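Local coordinates for interleukin-10-like protein (Human herpesvirus 5, PDB 1LQS) that mimics human interleukin-10, binding the human receptor and inducing immunosuppressive signalling that helps the virus evade host immunity, at residues C[23-28]-C[101-106]. Residues are numbered along the deposited sequence; the frame is centred on the assembly and turned at random.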
loop_
_atom_site.group_PDB
_atom_site.type_symbol
_atom_site.label_atom_id
_atom_site.label_comp_id
_atom_site.label_asym_id
_atom_site.label_seq_id
_atom_site.Cartn_x
_atom_site.Cartn_y
_atom_site.Cartn_z
ATOM N N ASP C 23 -13.740 15.842 -10.485
ATOM C CA ASP C 23 -14.795 16.548 -9.766
ATOM C C ASP C 23 -14.294 17.560 -8.733
ATOM O O ASP C 23 -15.082 18.311 -8.154
ATOM C CB ASP C 23 -15.724 15.527 -9.095
ATOM C CG ASP C 23 -17.207 15.894 -9.231
ATOM O OD1 ASP C 23 -17.853 16.230 -8.202
ATOM O OD2 ASP C 23 -17.725 15.843 -10.375
ATOM N N TYR C 24 -12.984 17.591 -8.508
ATOM C CA TYR C 24 -12.419 18.520 -7.541
ATOM C C TYR C 24 -11.574 19.607 -8.199
ATOM O O TYR C 24 -11.033 20.476 -7.512
ATOM C CB TYR C 24 -11.569 17.757 -6.522
ATOM C CG TYR C 24 -12.339 16.708 -5.763
ATOM C CD1 TYR C 24 -12.403 15.386 -6.218
ATOM C CD2 TYR C 24 -13.048 17.043 -4.614
ATOM C CE1 TYR C 24 -13.160 14.433 -5.549
ATOM C CE2 TYR C 24 -13.804 16.101 -3.940
ATOM C CZ TYR C 24 -13.859 14.801 -4.411
ATOM O OH TYR C 24 -14.638 13.888 -3.739
ATOM N N ALA C 25 -11.475 19.571 -9.526
ATOM C CA ALA C 25 -10.668 20.540 -10.261
ATOM C C ALA C 25 -11.049 22.030 -10.117
ATOM O O ALA C 25 -10.170 22.870 -9.903
ATOM C CB ALA C 25 -10.613 20.151 -11.728
ATOM N N THR C 26 -12.333 22.367 -10.206
ATOM C CA THR C 26 -12.728 23.772 -10.105
ATOM C C THR C 26 -12.530 24.365 -8.717
ATOM O O THR C 26 -12.110 25.522 -8.586
ATOM C CB THR C 26 -14.188 24.004 -10.546
ATOM O OG1 THR C 26 -14.350 23.585 -11.903
ATOM C CG2 THR C 26 -14.524 25.488 -10.476
ATOM N N ARG C 27 -12.833 23.589 -7.681
ATOM C CA ARG C 27 -12.640 24.078 -6.325
ATOM C C ARG C 27 -11.146 24.150 -6.064
ATOM O O ARG C 27 -10.668 25.033 -5.350
ATOM C CB ARG C 27 -13.320 23.169 -5.309
ATOM C CG ARG C 27 -14.834 23.257 -5.353
ATOM C CD ARG C 27 -15.420 21.924 -5.763
ATOM N NE ARG C 27 -16.163 21.314 -4.667
ATOM C CZ ARG C 27 -16.453 20.022 -4.605
ATOM N NH1 ARG C 27 -16.055 19.207 -5.570
ATOM N NH2 ARG C 27 -17.157 19.554 -3.584
ATOM N N LEU C 28 -10.401 23.220 -6.635
ATOM C CA LEU C 28 -8.967 23.277 -6.458
ATOM C C LEU C 28 -8.508 24.596 -7.076
ATOM O O LEU C 28 -7.638 25.276 -6.534
ATOM C CB LEU C 28 -8.286 22.117 -7.168
ATOM C CG LEU C 28 -8.221 20.799 -6.412
ATOM C CD1 LEU C 28 -7.715 19.689 -7.327
ATOM C CD2 LEU C 28 -7.307 20.974 -5.234
ATOM N N SER C 101 -16.132 22.362 1.160
ATOM C CA SER C 101 -16.868 21.740 0.072
ATOM C C SER C 101 -16.151 20.481 -0.398
ATOM O O SER C 101 -16.777 19.433 -0.595
ATOM C CB SER C 101 -17.010 22.724 -1.090
ATOM O OG SER C 101 -17.779 22.170 -2.140
ATOM N N ILE C 102 -14.837 20.587 -0.576
ATOM C CA ILE C 102 -14.034 19.448 -1.006
ATOM C C ILE C 102 -14.061 18.297 0.020
ATOM O O ILE C 102 -14.249 17.139 -0.354
ATOM C CB ILE C 102 -12.562 19.868 -1.258
ATOM C CG1 ILE C 102 -12.515 20.916 -2.368
ATOM C CG2 ILE C 102 -11.731 18.660 -1.656
ATOM C CD1 ILE C 102 -11.125 21.302 -2.779
ATOM N N TYR C 103 -13.890 18.621 1.306
ATOM C CA TYR C 103 -13.888 17.609 2.363
ATOM C C TYR C 103 -15.172 16.791 2.440
ATOM O O TYR C 103 -15.123 15.568 2.551
ATOM C CB TYR C 103 -13.641 18.249 3.727
ATOM C CG TYR C 103 -13.324 17.240 4.817
ATOM C CD1 TYR C 103 -12.194 16.427 4.730
ATOM C CD2 TYR C 103 -14.144 17.097 5.926
ATOM C CE1 TYR C 103 -11.890 15.502 5.714
ATOM C CE2 TYR C 103 -13.847 16.172 6.916
ATOM C CZ TYR C 103 -12.715 15.378 6.804
ATOM O OH TYR C 103 -12.406 14.463 7.783
ATOM N N LYS C 104 -16.317 17.464 2.403
ATOM C CA LYS C 104 -17.597 16.775 2.459
ATOM C C LYS C 104 -17.724 15.787 1.309
ATOM O O LYS C 104 -18.312 14.719 1.472
ATOM C CB LYS C 104 -18.753 17.781 2.411
ATOM C CG LYS C 104 -18.842 18.658 3.661
ATOM C CD LYS C 104 -20.046 19.592 3.629
ATOM C CE LYS C 104 -20.099 20.451 4.888
ATOM N NZ LYS C 104 -21.234 21.420 4.889
ATOM N N ASP C 105 -17.170 16.140 0.147
ATOM C CA ASP C 105 -17.221 15.258 -1.019
ATOM C C ASP C 105 -16.207 14.124 -0.956
ATOM O O ASP C 105 -16.451 13.043 -1.478
ATOM C CB ASP C 105 -17.000 16.048 -2.307
ATOM C CG ASP C 105 -18.281 16.628 -2.856
ATOM O OD1 ASP C 105 -18.236 17.184 -3.980
ATOM O OD2 ASP C 105 -19.326 16.526 -2.161
ATOM N N MET C 106 -15.064 14.376 -0.332
ATOM C CA MET C 106 -14.037 13.357 -0.211
ATOM C C MET C 106 -14.438 12.221 0.745
ATOM O O MET C 106 -14.066 11.062 0.521
ATOM C CB MET C 106 -12.732 13.982 0.263
ATOM C CG MET C 106 -11.979 14.774 -0.782
ATOM S SD MET C 106 -10.489 15.437 -0.000
ATOM C CE MET C 106 -9.517 13.951 0.173
#
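Arg27, on the first turn of helix 25-42, reaches across to Ser101 and Asp105, one turn apart on helix 89-106, where two helices of the all-helical interleukin-10 fold pack together. Its chain leaves beside the backbone N and bends at chi2 (116°) and again at chi3, which swings the guanidinium across the gap between the helices. There it meets Ser101 side-on: NE and NH2 both donate to the single OG, which lies in the guanidinium plane, at 3.1 Å from Arg27 NE. NH2 also forms a salt bridge with Asp105, whose OD1 stands 2.6 Å from Arg27 NH2. The two flat groups are turned steeply against each other, their planes 76° apart, and the donor comes from above the carboxylate plane. NH1 makes a weak bond to the carbonyl O of Asp23, within the arginine's own segment. One guanidinium face lies against Ile102 CA, while nearer the backbone Arg27 CB packs against Ile102 CG1 and CD1. Asp23 OD1 and Asp105 OD1 are 4.3 Å apart, and the arginine probably offsets part of the repulsion between these carboxylates.

Next to the arginine, the buried Tyr24 ring runs obliquely past Ile102 and Met106, with Tyr24 CD2 3.6 Å from Ile102 CG2 and Tyr24 CE2 3.9 Å from Met106 CG. Leu153 and Leu149 of the second subunit pack on Tyr24 and on the Ile102-Met106 pair respectively, so the dimer partner contributes to this apolar layer, together with Leu70 and Leu112 of the same chain. The phenol end is hydrogen-bonded to the carbonyl of Gln18, in the loop preceding the helix, and on the other segment Tyr24 OH lies 3.0 Å from Asp105 O.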